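Local coordinates for protein aspergillopepsin-2 heavy chain (Aspergillus niger var. macrosporus, PDB 1Y43) that forms the heavy chain of an acid endopeptidase of the peptidase G1 family, which hydrolyses peptide bonds in protein substrates, at residues A40-Y45 / H90-N95; V11-D16 / G98-T103; D54-E59 / T84-T89; E4-A9 / E110-G115. All blocks are in the same frame, centred on the assembly; numbering follows the deposited sequence.

Contact 1 (A40-Y45 / H90-N95)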
loop_
_atom_site.group_PDB
_atom_site.type_symbol
_atom_site.label_atom_id
_atom_site.label_comp_id
_atom_site.label_asym_id
_atom_site.label_seq_id
_atom_site.Cartn_x
_atom_site.Cartn_y
_atom_site.Cartn_z
ATOM N N ALA B 40 -0.180 -10.905 4.299
ATOM C CA ALA B 40 0.248 -10.260 3.063
ATOM C C ALA B 40 -0.802 -10.610 2.012
ATOM O O ALA B 40 -1.358 -11.711 2.029
ATOM C CB ALA B 40 1.631 -10.760 2.651
ATOM N N TRP B 41 -1.037 -9.703 1.072
ATOM C CA TRP B 41 -2.060 -9.915 0.054
ATOM C C TRP B 41 -1.736 -9.199 -1.253
ATOM O O TRP B 41 -0.836 -8.351 -1.298
ATOM C CB TRP B 41 -3.402 -9.379 0.584
ATOM C CG TRP B 41 -3.325 -7.941 1.085
ATOM C CD1 TRP B 41 -3.061 -7.533 2.367
ATOM C CD2 TRP B 41 -3.406 -6.741 0.294
ATOM N NE1 TRP B 41 -2.958 -6.158 2.416
ATOM C CE2 TRP B 41 -3.164 -5.647 1.162
ATOM C CE3 TRP B 41 -3.650 -6.480 -1.064
ATOM C CZ2 TRP B 41 -3.154 -4.324 0.718
ATOM C CZ3 TRP B 41 -3.640 -5.159 -1.505
ATOM C CH2 TRP B 41 -3.393 -4.099 -0.612
ATOM N N TYR B 42 -2.462 -9.549 -2.315
ATOM C CA TYR B 42 -2.302 -8.894 -3.616
ATOM C C TYR B 42 -3.698 -8.648 -4.168
ATOM O O TYR B 42 -4.658 -9.315 -3.767
ATOM C CB TYR B 42 -1.509 -9.747 -4.616
ATOM C CG TYR B 42 -2.149 -11.075 -4.951
ATOM C CD1 TYR B 42 -3.132 -11.176 -5.941
ATOM C CD2 TYR B 42 -1.780 -12.230 -4.256
ATOM C CE1 TYR B 42 -3.730 -12.397 -6.227
ATOM C CE2 TYR B 42 -2.364 -13.457 -4.529
ATOM C CZ TYR B 42 -3.339 -13.532 -5.515
ATOM O OH TYR B 42 -3.919 -14.750 -5.781
ATOM N N GLU B 43 -3.812 -7.706 -5.094
ATOM C CA GLU B 43 -5.096 -7.407 -5.692
ATOM C C GLU B 43 -4.961 -6.634 -6.981
ATOM O O GLU B 43 -4.119 -5.743 -7.099
ATOM C CB GLU B 43 -5.963 -6.582 -4.726
ATOM C CG GLU B 43 -7.295 -6.119 -5.346
ATOM C CD GLU B 43 -8.300 -5.592 -4.324
ATOM O OE1 GLU B 43 -7.906 -5.205 -3.201
ATOM O OE2 GLU B 43 -9.506 -5.608 -4.656
ATOM N N TRP B 44 -5.736 -7.036 -7.970
ATOM C CA TRP B 44 -5.791 -6.308 -9.219
ATOM C C TRP B 44 -7.262 -5.875 -9.284
ATOM O O TRP B 44 -8.121 -6.595 -9.812
ATOM C CB TRP B 44 -5.410 -7.167 -10.435
ATOM C CG TRP B 44 -5.276 -6.350 -11.715
ATOM C CD1 TRP B 44 -6.216 -5.497 -12.267
ATOM C CD2 TRP B 44 -4.137 -6.278 -12.572
ATOM N NE1 TRP B 44 -5.720 -4.911 -13.394
ATOM C CE2 TRP B 44 -4.442 -5.369 -13.607
ATOM C CE3 TRP B 44 -2.873 -6.891 -12.561
ATOM C CZ2 TRP B 44 -3.531 -5.054 -14.629
ATOM C CZ3 TRP B 44 -1.971 -6.578 -13.573
ATOM C CH2 TRP B 44 -2.304 -5.669 -14.588
ATOM N N TYR B 45 -7.561 -4.755 -8.636
ATOM C CA TYR B 45 -8.910 -4.204 -8.606
ATOM C C TYR B 45 -9.380 -4.029 -10.052
ATOM O O TYR B 45 -8.609 -3.566 -10.886
ATOM C CB TYR B 45 -8.861 -2.864 -7.864
ATOM C CG TYR B 45 -10.159 -2.104 -7.838
ATOM C CD1 TYR B 45 -10.511 -1.249 -8.887
ATOM C CD2 TYR B 45 -11.038 -2.232 -6.765
ATOM C CE1 TYR B 45 -11.714 -0.532 -8.868
ATOM C CE2 TYR B 45 -12.245 -1.518 -6.729
ATOM C CZ TYR B 45 -12.577 -0.675 -7.787
ATOM O OH TYR B 45 -13.778 0.015 -7.775
ATOM N N HIS B 90 2.929 -13.129 -7.237
ATOM C CA HIS B 90 1.742 -13.570 -7.955
ATOM C C HIS B 90 1.831 -12.925 -9.332
ATOM O O HIS B 90 1.985 -11.706 -9.435
ATOM C CB HIS B 90 0.437 -13.124 -7.296
ATOM C CG HIS B 90 -0.770 -13.569 -8.053
ATOM N ND1 HIS B 90 -1.309 -14.827 -7.920
ATOM C CD2 HIS B 90 -1.498 -12.955 -9.031
ATOM C CE1 HIS B 90 -2.301 -14.979 -8.775
ATOM N NE2 HIS B 90 -2.430 -13.855 -9.458
ATOM N N THR B 91 1.790 -13.745 -10.378
ATOM C CA THR B 91 1.854 -13.248 -11.737
ATOM C C THR B 91 0.455 -13.208 -12.355
ATOM O O THR B 91 -0.313 -14.173 -12.241
ATOM C CB THR B 91 2.782 -14.144 -12.590
ATOM O OG1 THR B 91 4.107 -14.107 -12.046
ATOM C CG2 THR B 91 2.829 -13.684 -14.035
ATOM N N PHE B 92 0.108 -12.067 -12.934
ATOM C CA PHE B 92 -1.171 -11.879 -13.599
ATOM C C PHE B 92 -0.817 -11.908 -15.084
ATOM O O PHE B 92 -0.407 -10.893 -15.637
ATOM C CB PHE B 92 -1.766 -10.500 -13.254
ATOM C CG PHE B 92 -2.003 -10.260 -11.778
ATOM C CD1 PHE B 92 -3.228 -10.572 -11.206
ATOM C CD2 PHE B 92 -1.053 -9.590 -11.005
ATOM C CE1 PHE B 92 -3.502 -10.220 -9.897
ATOM C CE2 PHE B 92 -1.320 -9.232 -9.690
ATOM C CZ PHE B 92 -2.548 -9.540 -9.136
ATOM N N SER B 93 -0.956 -13.066 -15.726
ATOM C CA SER B 93 -0.600 -13.225 -17.145
ATOM C C SER B 93 -1.562 -12.545 -18.102
ATOM O O SER B 93 -1.271 -12.369 -19.286
ATOM C CB SER B 93 -0.522 -14.705 -17.493
ATOM O OG SER B 93 0.116 -15.413 -16.447
ATOM N N GLY B 94 -2.707 -12.159 -17.567
ATOM C CA GLY B 94 -3.735 -11.509 -18.346
ATOM C C GLY B 94 -5.004 -11.977 -17.665
ATOM O O GLY B 94 -4.950 -12.406 -16.501
ATOM N N ASN B 95 -6.127 -11.946 -18.378
ATOM C CA ASN B 95 -7.411 -12.373 -17.824
ATOM C C ASN B 95 -7.821 -11.494 -16.636
ATOM O O ASN B 95 -8.603 -11.910 -15.775
ATOM C CB ASN B 95 -7.357 -13.858 -17.397
ATOM C CG ASN B 95 -7.088 -14.806 -18.572
ATOM O OD1 ASN B 95 -7.827 -14.832 -19.553
ATOM N ND2 ASN B 95 -6.036 -15.596 -18.462
#

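Contact 2 (V11-D16 / G98-T103)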
loop_
_atom_site.group_PDB
_atom_site.type_symbol
_atom_site.label_atom_id
_atom_site.label_comp_id
_atom_site.label_asym_id
_atom_site.label_seq_id
_atom_site.Cartn_x
_atom_site.Cartn_y
_atom_site.Cartn_z
ATOM N N VAL B 11 1.879 -0.698 -1.889
ATOM C CA VAL B 11 2.364 0.116 -2.997
ATOM C C VAL B 11 1.489 -0.297 -4.175
ATOM O O VAL B 11 0.983 -1.439 -4.235
ATOM C CB VAL B 11 3.866 -0.111 -3.351
ATOM C CG1 VAL B 11 4.738 0.320 -2.204
ATOM C CG2 VAL B 11 4.122 -1.556 -3.762
ATOM N N GLY B 12 1.278 0.624 -5.093
ATOM C CA GLY B 12 0.446 0.290 -6.224
ATOM C C GLY B 12 0.515 1.253 -7.382
ATOM O O GLY B 12 1.179 2.295 -7.317
ATOM N N ILE B 13 -0.100 0.826 -8.478
ATOM C CA ILE B 13 -0.208 1.608 -9.698
ATOM C C ILE B 13 -1.706 1.874 -9.923
ATOM O O ILE B 13 -2.531 0.955 -9.835
ATOM C CB ILE B 13 0.360 0.828 -10.910
ATOM C CG1 ILE B 13 1.873 0.629 -10.722
ATOM C CG2 ILE B 13 0.064 1.570 -12.221
ATOM C CD1 ILE B 13 2.538 -0.221 -11.806
ATOM N N ASP B 14 -2.031 3.146 -10.151
ATOM C CA ASP B 14 -3.385 3.612 -10.430
ATOM C C ASP B 14 -4.362 3.605 -9.269
ATOM O O ASP B 14 -3.976 3.339 -8.129
ATOM C CB ASP B 14 -3.943 2.906 -11.671
ATOM C CG ASP B 14 -3.156 3.260 -12.930
ATOM O OD1 ASP B 14 -2.647 4.393 -13.008
ATOM O OD2 ASP B 14 -3.039 2.407 -13.829
ATOM N N GLY B 15 -5.588 4.030 -9.539
ATOM C CA GLY B 15 -6.596 4.076 -8.497
ATOM C C GLY B 15 -6.964 5.469 -8.007
ATOM O O GLY B 15 -7.991 5.623 -7.352
ATOM N N ASP B 16 -6.143 6.476 -8.295
ATOM C CA ASP B 16 -6.461 7.834 -7.851
ATOM C C ASP B 16 -7.113 8.626 -8.986
ATOM O O ASP B 16 -8.264 9.040 -8.866
ATOM C CB ASP B 16 -5.216 8.549 -7.317
ATOM C CG ASP B 16 -5.526 9.931 -6.761
ATOM O OD1 ASP B 16 -6.711 10.285 -6.589
ATOM O OD2 ASP B 16 -4.574 10.672 -6.490
ATOM N N GLY B 98 -9.581 -5.357 -15.311
ATOM C CA GLY B 98 -9.448 -3.936 -15.578
ATOM C C GLY B 98 -8.105 -3.530 -16.150
ATOM O O GLY B 98 -7.064 -4.093 -15.799
ATOM N N ASP B 99 -8.130 -2.547 -17.040
ATOM C CA ASP B 99 -6.915 -2.052 -17.674
ATOM C C ASP B 99 -6.319 -0.899 -16.908
ATOM O O ASP B 99 -7.024 0.016 -16.507
ATOM C CB ASP B 99 -7.189 -1.567 -19.103
ATOM C CG ASP B 99 -7.476 -2.697 -20.060
ATOM O OD1 ASP B 99 -7.145 -3.863 -19.750
ATOM O OD2 ASP B 99 -8.053 -2.421 -21.132
ATOM N N LEU B 100 -5.002 -0.939 -16.731
ATOM C CA LEU B 100 -4.294 0.128 -16.050
ATOM C C LEU B 100 -4.152 1.320 -16.994
ATOM O O LEU B 100 -4.198 1.158 -18.210
ATOM C CB LEU B 100 -2.885 -0.333 -15.699
ATOM C CG LEU B 100 -2.757 -1.465 -14.694
ATOM C CD1 LEU B 100 -1.286 -1.871 -14.594
ATOM C CD2 LEU B 100 -3.300 -0.993 -13.352
ATOM N N CYS B 101 -4.033 2.519 -16.432
ATOM C CA CYS B 101 -3.777 3.722 -17.231
ATOM C C CYS B 101 -2.282 4.022 -17.096
ATOM O O CYS B 101 -1.699 4.699 -17.935
ATOM C CB CYS B 101 -4.500 4.949 -16.679
ATOM S SG CYS B 101 -6.269 4.802 -16.388
ATOM N N GLU B 102 -1.697 3.561 -15.986
ATOM C CA GLU B 102 -0.292 3.780 -15.646
ATOM C C GLU B 102 -0.005 5.258 -15.369
ATOM O O GLU B 102 1.086 5.766 -15.645
ATOM C CB GLU B 102 0.638 3.182 -16.713
ATOM C CG GLU B 102 0.482 1.676 -16.825
ATOM C CD GLU B 102 1.431 1.022 -17.813
ATOM O OE1 GLU B 102 2.096 1.725 -18.602
ATOM O OE2 GLU B 102 1.508 -0.219 -17.780
ATOM N N THR B 103 -0.988 5.930 -14.766
ATOM C CA THR B 103 -0.872 7.347 -14.448
ATOM C C THR B 103 -0.626 7.658 -12.977
ATOM O O THR B 103 -0.333 8.797 -12.638
ATOM C CB THR B 103 -2.093 8.155 -14.961
ATOM O OG1 THR B 103 -3.291 7.605 -14.414
ATOM C CG2 THR B 103 -2.162 8.102 -16.493
#

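Contact 3 (D54-E59 / T84-T89)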
loop_
_atom_site.group_PDB
_atom_site.type_symbol
_atom_site.label_atom_id
_atom_site.label_comp_id
_atom_site.label_asym_id
_atom_site.label_seq_id
_atom_site.Cartn_x
_atom_site.Cartn_y
_atom_site.Cartn_z
ATOM N N ASP B 54 1.618 -18.521 1.846
ATOM C CA ASP B 54 2.932 -19.115 2.060
ATOM C C ASP B 54 4.015 -18.140 2.533
ATOM O O ASP B 54 5.184 -18.278 2.170
ATOM C CB ASP B 54 3.378 -19.889 0.803
ATOM C CG ASP B 54 3.356 -19.041 -0.471
ATOM O OD1 ASP B 54 2.689 -17.969 -0.514
ATOM O OD2 ASP B 54 4.010 -19.463 -1.456
ATOM N N ILE B 55 3.615 -17.136 3.308
ATOM C CA ILE B 55 4.565 -16.168 3.845
ATOM C C ILE B 55 4.108 -15.690 5.216
ATOM O O ILE B 55 2.939 -15.341 5.425
ATOM C CB ILE B 55 4.825 -14.953 2.902
ATOM C CG1 ILE B 55 6.027 -14.147 3.424
ATOM C CG2 ILE B 55 3.581 -14.047 2.812
ATOM C CD1 ILE B 55 6.631 -13.176 2.417
ATOM N N THR B 56 5.039 -15.724 6.157
ATOM C CA THR B 56 4.791 -15.313 7.530
ATOM C C THR B 56 5.269 -13.877 7.748
ATOM O O THR B 56 6.394 -13.528 7.377
ATOM C CB THR B 56 5.539 -16.250 8.489
ATOM O OG1 THR B 56 5.059 -17.580 8.303
ATOM C CG2 THR B 56 5.326 -15.825 9.930
ATOM N N ILE B 57 4.392 -13.059 8.325
ATOM C CA ILE B 57 4.660 -11.654 8.610
ATOM C C ILE B 57 4.578 -11.460 10.135
ATOM O O ILE B 57 3.580 -11.851 10.748
ATOM C CB ILE B 57 3.576 -10.740 7.953
ATOM C CG1 ILE B 57 3.355 -11.088 6.477
ATOM C CG2 ILE B 57 3.941 -9.267 8.139
ATOM C CD1 ILE B 57 4.508 -10.745 5.564
ATOM N N SER B 58 5.613 -10.873 10.737
ATOM C CA SER B 58 5.638 -10.620 12.186
ATOM C C SER B 58 5.992 -9.160 12.483
ATOM O O SER B 58 6.609 -8.475 11.662
ATOM C CB SER B 58 6.687 -11.496 12.889
ATOM O OG SER B 58 6.466 -12.881 12.671
ATOM N N GLU B 59 5.634 -8.698 13.676
ATOM C CA GLU B 59 5.941 -7.329 14.068
ATOM C C GLU B 59 7.450 -7.121 13.955
ATOM O O GLU B 59 8.238 -8.009 14.305
ATOM C CB GLU B 59 5.503 -7.064 15.516
ATOM C CG GLU B 59 5.540 -5.587 15.942
ATOM C CD GLU B 59 6.932 -5.055 16.303
ATOM O OE1 GLU B 59 7.821 -5.851 16.673
ATOM O OE2 GLU B 59 7.132 -3.820 16.232
ATOM N N THR B 84 13.212 -12.772 7.138
ATOM C CA THR B 84 13.209 -14.226 7.099
ATOM C C THR B 84 13.708 -14.822 5.792
ATOM O O THR B 84 13.856 -16.037 5.683
ATOM C CB THR B 84 11.803 -14.766 7.357
ATOM O OG1 THR B 84 10.921 -14.293 6.335
ATOM C CG2 THR B 84 11.287 -14.294 8.709
ATOM N N GLY B 85 13.895 -13.979 4.781
ATOM C CA GLY B 85 14.346 -14.464 3.488
ATOM C C GLY B 85 13.244 -15.038 2.605
ATOM O O GLY B 85 13.549 -15.629 1.568
ATOM N N GLN B 86 11.978 -14.890 3.000
ATOM C CA GLN B 86 10.838 -15.419 2.221
ATOM C C GLN B 86 10.430 -14.406 1.145
ATOM O O GLN B 86 10.409 -13.209 1.396
ATOM C CB GLN B 86 9.596 -15.669 3.103
ATOM C CG GLN B 86 9.671 -16.776 4.170
ATOM C CD GLN B 86 8.517 -16.679 5.194
ATOM O OE1 GLN B 86 7.752 -17.624 5.393
ATOM N NE2 GLN B 86 8.384 -15.513 5.829
ATOM N N SER B 87 10.032 -14.900 -0.020
ATOM C CA SER B 87 9.618 -14.043 -1.119
ATOM C C SER B 87 8.529 -14.769 -1.882
ATOM O O SER B 87 8.657 -15.970 -2.153
ATOM C CB SER B 87 10.810 -13.762 -2.036
ATOM O OG SER B 87 10.485 -12.839 -3.056
ATOM N N VAL B 88 7.428 -14.072 -2.148
ATOM C CA VAL B 88 6.304 -14.638 -2.889
ATOM C C VAL B 88 5.894 -13.663 -3.988
ATOM O O VAL B 88 5.915 -12.443 -3.795
ATOM C CB VAL B 88 5.065 -14.943 -1.965
ATOM C CG1 VAL B 88 5.393 -16.072 -0.980
ATOM C CG2 VAL B 88 4.638 -13.705 -1.181
ATOM N N THR B 89 5.545 -14.208 -5.147
ATOM C CA THR B 89 5.130 -13.386 -6.278
ATOM C C THR B 89 3.904 -13.975 -6.924
ATOM O O THR B 89 3.840 -15.188 -7.109
ATOM C CB THR B 89 6.233 -13.308 -7.401
ATOM O OG1 THR B 89 7.413 -12.669 -6.886
ATOM C CG2 THR B 89 5.725 -12.508 -8.635
#

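Contact 4 (E4-A9 / E110-G115)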
loop_
_atom_site.group_PDB
_atom_site.type_symbol
_atom_site.label_atom_id
_atom_site.label_comp_id
_atom_site.label_asym_id
_atom_site.label_seq_id
_atom_site.Cartn_x
_atom_site.Cartn_y
_atom_site.Cartn_z
ATOM N N GLU B 4 -12.192 -4.762 16.892
ATOM C CA GLU B 4 -10.948 -4.994 16.165
ATOM C C GLU B 4 -10.583 -3.779 15.329
ATOM O O GLU B 4 -11.432 -3.206 14.652
ATOM C CB GLU B 4 -11.059 -6.218 15.258
ATOM C CG GLU B 4 -9.750 -6.564 14.586
ATOM C CD GLU B 4 -9.761 -7.910 13.897
ATOM O OE1 GLU B 4 -10.772 -8.655 13.969
ATOM O OE2 GLU B 4 -8.732 -8.227 13.276
ATOM N N TYR B 5 -9.314 -3.407 15.376
ATOM C CA TYR B 5 -8.808 -2.260 14.641
ATOM C C TYR B 5 -7.764 -2.733 13.655
ATOM O O TYR B 5 -6.912 -3.535 14.021
ATOM C CB TYR B 5 -8.128 -1.303 15.610
ATOM C CG TYR B 5 -9.034 -0.809 16.686
ATOM C CD1 TYR B 5 -9.253 -1.560 17.835
ATOM C CD2 TYR B 5 -9.689 0.405 16.548
ATOM C CE1 TYR B 5 -10.109 -1.110 18.826
ATOM C CE2 TYR B 5 -10.549 0.872 17.529
ATOM C CZ TYR B 5 -10.755 0.111 18.664
ATOM O OH TYR B 5 -11.629 0.579 19.623
ATOM N N CYS B 6 -7.794 -2.210 12.434
ATOM C CA CYS B 6 -6.807 -2.607 11.424
ATOM C C CYS B 6 -6.347 -1.416 10.598
ATOM O O CYS B 6 -6.940 -0.334 10.635
ATOM C CB CYS B 6 -7.408 -3.619 10.434
ATOM S SG CYS B 6 -8.094 -5.166 11.109
ATOM N N ALA B 7 -5.313 -1.664 9.798
ATOM C CA ALA B 7 -4.762 -0.690 8.865
ATOM C C ALA B 7 -3.989 -1.526 7.845
ATOM O O ALA B 7 -3.739 -2.703 8.079
ATOM C CB ALA B 7 -3.834 0.282 9.588
ATOM N N SER B 8 -3.687 -0.956 6.690
ATOM C CA SER B 8 -2.922 -1.677 5.683
ATOM C C SER B 8 -1.869 -0.730 5.092
ATOM O O SER B 8 -2.040 0.497 5.113
ATOM C CB SER B 8 -3.851 -2.185 4.573
ATOM O OG SER B 8 -4.357 -1.098 3.809
ATOM N N ALA B 9 -0.790 -1.295 4.577
ATOM C CA ALA B 9 0.253 -0.508 3.934
ATOM C C ALA B 9 0.514 -1.241 2.628
ATOM O O ALA B 9 0.688 -2.467 2.619
ATOM C CB ALA B 9 1.519 -0.484 4.778
ATOM N N GLU B 110 -3.785 2.574 4.355
ATOM C CA GLU B 110 -5.220 2.701 4.164
ATOM C C GLU B 110 -6.120 2.160 5.259
ATOM O O GLU B 110 -5.767 1.214 5.975
ATOM C CB GLU B 110 -5.587 2.003 2.848
ATOM C CG GLU B 110 -7.081 1.907 2.564
ATOM C CD GLU B 110 -7.412 1.220 1.243
ATOM O OE1 GLU B 110 -6.501 0.877 0.468
ATOM O OE2 GLU B 110 -8.608 1.030 0.978
ATOM N N ASP B 111 -7.281 2.800 5.389
ATOM C CA ASP B 111 -8.314 2.335 6.299
ATOM C C ASP B 111 -9.249 1.653 5.285
ATOM O O ASP B 111 -9.996 2.320 4.568
ATOM C CB ASP B 111 -9.020 3.514 6.987
ATOM C CG ASP B 111 -10.067 3.052 7.998
ATOM O OD1 ASP B 111 -10.257 1.825 8.143
ATOM O OD2 ASP B 111 -10.701 3.900 8.648
ATOM N N PHE B 112 -9.145 0.333 5.169
ATOM C CA PHE B 112 -9.932 -0.409 4.188
ATOM C C PHE B 112 -11.395 -0.681 4.554
ATOM O O PHE B 112 -11.780 -0.611 5.716
ATOM C CB PHE B 112 -9.198 -1.701 3.802
ATOM C CG PHE B 112 -8.895 -2.622 4.959
ATOM C CD1 PHE B 112 -9.831 -3.563 5.367
ATOM C CD2 PHE B 112 -7.661 -2.572 5.620
ATOM C CE1 PHE B 112 -9.552 -4.457 6.398
ATOM C CE2 PHE B 112 -7.368 -3.461 6.652
ATOM C CZ PHE B 112 -8.318 -4.405 7.047
ATOM N N GLU B 113 -12.212 -0.959 3.543
ATOM C CA GLU B 113 -13.636 -1.247 3.765
ATOM C C GLU B 113 -13.793 -2.644 4.331
ATOM O O GLU B 113 -13.108 -3.571 3.901
ATOM C CB GLU B 113 -14.406 -1.218 2.455
ATOM C CG GLU B 113 -14.228 0.031 1.659
ATOM C CD GLU B 113 -14.120 -0.254 0.178
ATOM O OE1 GLU B 113 -13.773 -1.411 -0.186
ATOM O OE2 GLU B 113 -14.372 0.674 -0.632
ATOM N N SER B 114 -14.695 -2.787 5.294
ATOM C CA SER B 114 -14.978 -4.083 5.893
ATOM C C SER B 114 -16.311 -3.964 6.597
ATOM O O SER B 114 -16.487 -3.111 7.465
ATOM C CB SER B 114 -13.887 -4.501 6.882
ATOM O OG SER B 114 -14.062 -5.856 7.283
ATOM N N GLY B 115 -17.250 -4.812 6.204
ATOM C CA GLY B 115 -18.574 -4.771 6.783
ATOM C C GLY B 115 -19.385 -3.706 6.071
ATOM O O GLY B 115 -19.348 -3.601 4.846
HETATM O O HOH W 1 -6.397 -2.268 1.842
#

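Contact 1 (A40-Y45 / H90-N95)
With CG of Y42 set between its own backbone N and carbonyl carbon (chi1 61°) and CG of H90 anti to its backbone N, the phenol and imidazole rings meet in an offset stack. Their planes differ by only 10° and their centroids lie 4.0 Å apart. H90 CG sits over the centre of the phenol face, and the H90 methylene adds a CH-pi contact, CB lying 3.9 Å from the centroid of the Y42 ring. At the far end the Y42 hydroxyl reaches over the imidazole face, with OH 3.4 Å from H90 ND1. F92 continues the cluster, because one of its faces takes H90 CD2 over the centre while the opposite face takes the edge of the W44 indole. That second pair is edge-to-face at 69°, with W44 CE3 3.6 Å from F92 CG, displaced toward the rim of the ring. F92 CZ also touches Y42 CD1 at 3.6 Å. Strands 35-45 and 86-92 belong to two different sheets of a beta-sandwich, of the concanavalin-like clan to which this family belongs. Here they run nearly parallel, the axes of these short segments approaching to 9.2 Å, and are joined by this aromatic cluster without a clear hydrogen bond between the segments. Y42 and W44 come from one face of their strand and are met by H90 and F92 from the other sheet. The indole is further fixed by W44 NE1, which donates to G98 O, and F92 leans on L23 of strand 22-32. F52 touches H90 and meets the Y42 ring, planes steeply inclined.

Contact 2 (V11-D16 / G98-T103)
I13, near the end of strand 4-13, touches the 98-103 loop with its CG2 branch, which lies 4.1 Å from E102 CA and 4.4 Å from L100 CD2. These are loose apolar contacts beside a far more exacting polar one made by the next residue. The D14 carboxylate is received by consecutive backbone N-H groups of the loop. OD2 accepts from C101 N and from E102 N, both 2.8 Å away: the E102 bond is nearly straight at 163° and uses the syn lone pair, whereas C101 N comes from above the carboxylate plane, 46° out of it. OD1 turns its own syn lone pair to T103 N at 2.9 Å and also accepts from N104 N just past the loop segment. Setting D14 CG beside its backbone N and anti to its carbonyl carbon (chi1 -64°) directs the carboxyl carbon into this array. The loop forms a nest: C101 has a right-handed and E102 a left-handed backbone conformation, a pairing that turns three successive N-H groups toward one anionic oxygen pair. Both buried oxygens are thus satisfied by main chain, and the end of a sandwich strand is tied to the irregular connection that leads into strand 104-114. L100 packs against the same carboxylate, its CB 3.3 Å from D14 OD2. Further along, the D16 backbone N donates to N104 OD1, so N104 binds both D14, through its N, and D16. The loop is held covalently as well, through the C101-C18 disulfide, while E102 and T103 make backbone hydrogen bonds to the other chain of the assembly.

Contact 3 (D54-E59 / T84-T89)
I55 packs between Q86 and the buried V88, the Q86 side chain running obliquely across that of I55. V88 CG1 lies 4.1 Å from I55 CB, and I55 CG1 approaches Q86 NE2 to 3.6 Å. Q86 is extended beyond CG (chi2 166°), which places CD beside T56. NE2 donates to T56 O at 3.2 Å, in the carbonyl plane and on a lone pair, while OE1 takes a weak bond of 3.4 Å from T56 N. A side-chain amide thus engages both the N-H and the C=O of one residue, much as a neighbouring strand would. NE2 also donates to T84 OG1 at 2.9 Å, which helps fix the rotation of the amide, and T56 O has a second donor in N81 ND2. In the sandwich, the loop between strands 50-52 and 62-69 lies against strand 86-92, the outermost strand of its three-stranded sheet within this chain. I55 reaches on to A40 of the facing sheet. In contrast to buried V88, D54 and T56 lie at the exposed margin. There the D54 and V88 side chains run past one another with opposite headings, D54 OD1 coming within 3.3 Å of V88 CG1.

Contact 4 (E4-A9 / E110-G115)
S8 and E110 face each other as an antiparallel hydrogen-bonded pair. S8 N donates to E110 O at 3.1 Å, in the carbonyl plane, and E110 N returns a shorter bond of 2.8 Å to S8 O, tilted from the plane of that carbonyl. Both side chains lie on the same face of the sheet, and S8 OG rests 3.5 Å from E110 CB. A water bridges their ends, 3.1 Å from S8 OG and donating a weak bond to E110 OE1, whose stronger partner is W10 NE1. Two residues on, F112 CG lies between its backbone N and carbonyl carbon (chi1 58°), and the ring lies beside strand 4-13, with CZ 3.6 Å from C6 CB. A7 O sits at the edge of this ring, in its plane, 4.0 Å from CE2. The C6 sulfur makes an oblique sulfur-aromatic contact, and S8 CB meets F112 CD2 obliquely. Behind this first shell, the disulfide to C30 of strand 22-32 fixes C6, and D111 OD2 accepts from Q153 NE2. Strand 4-13 is flanked by antiparallel strand 22-32 on one side; on the other, its partner changes from strand 104-114 at S8 to strand 117-121 around C6, while E110 also pairs antiparallel with a strand of the other chain, carrying the sheet across the interface.

How the contacts relate
Contact 4 is the buried member, contact 2 is partly buried, and contacts 1 and 3 lie nearer the surface. Contacts 2 and 4 both use strand 4-13, one at its exit into a turn and the other within the sheet. Contacts 1 and 3 share strand 86-92, whose inward face meets first a loop and then strand 35-45. Chemistry follows place: main-chain pairing inside a sheet in contact 4, a carboxylate held by a loop in contact 2, ring packing between sheets in contact 1, and an amide bound to a loop backbone in contact 3. A40 packs on I57, joining contacts 1 and 3, and W44 on L100, joining contacts 1 and 2.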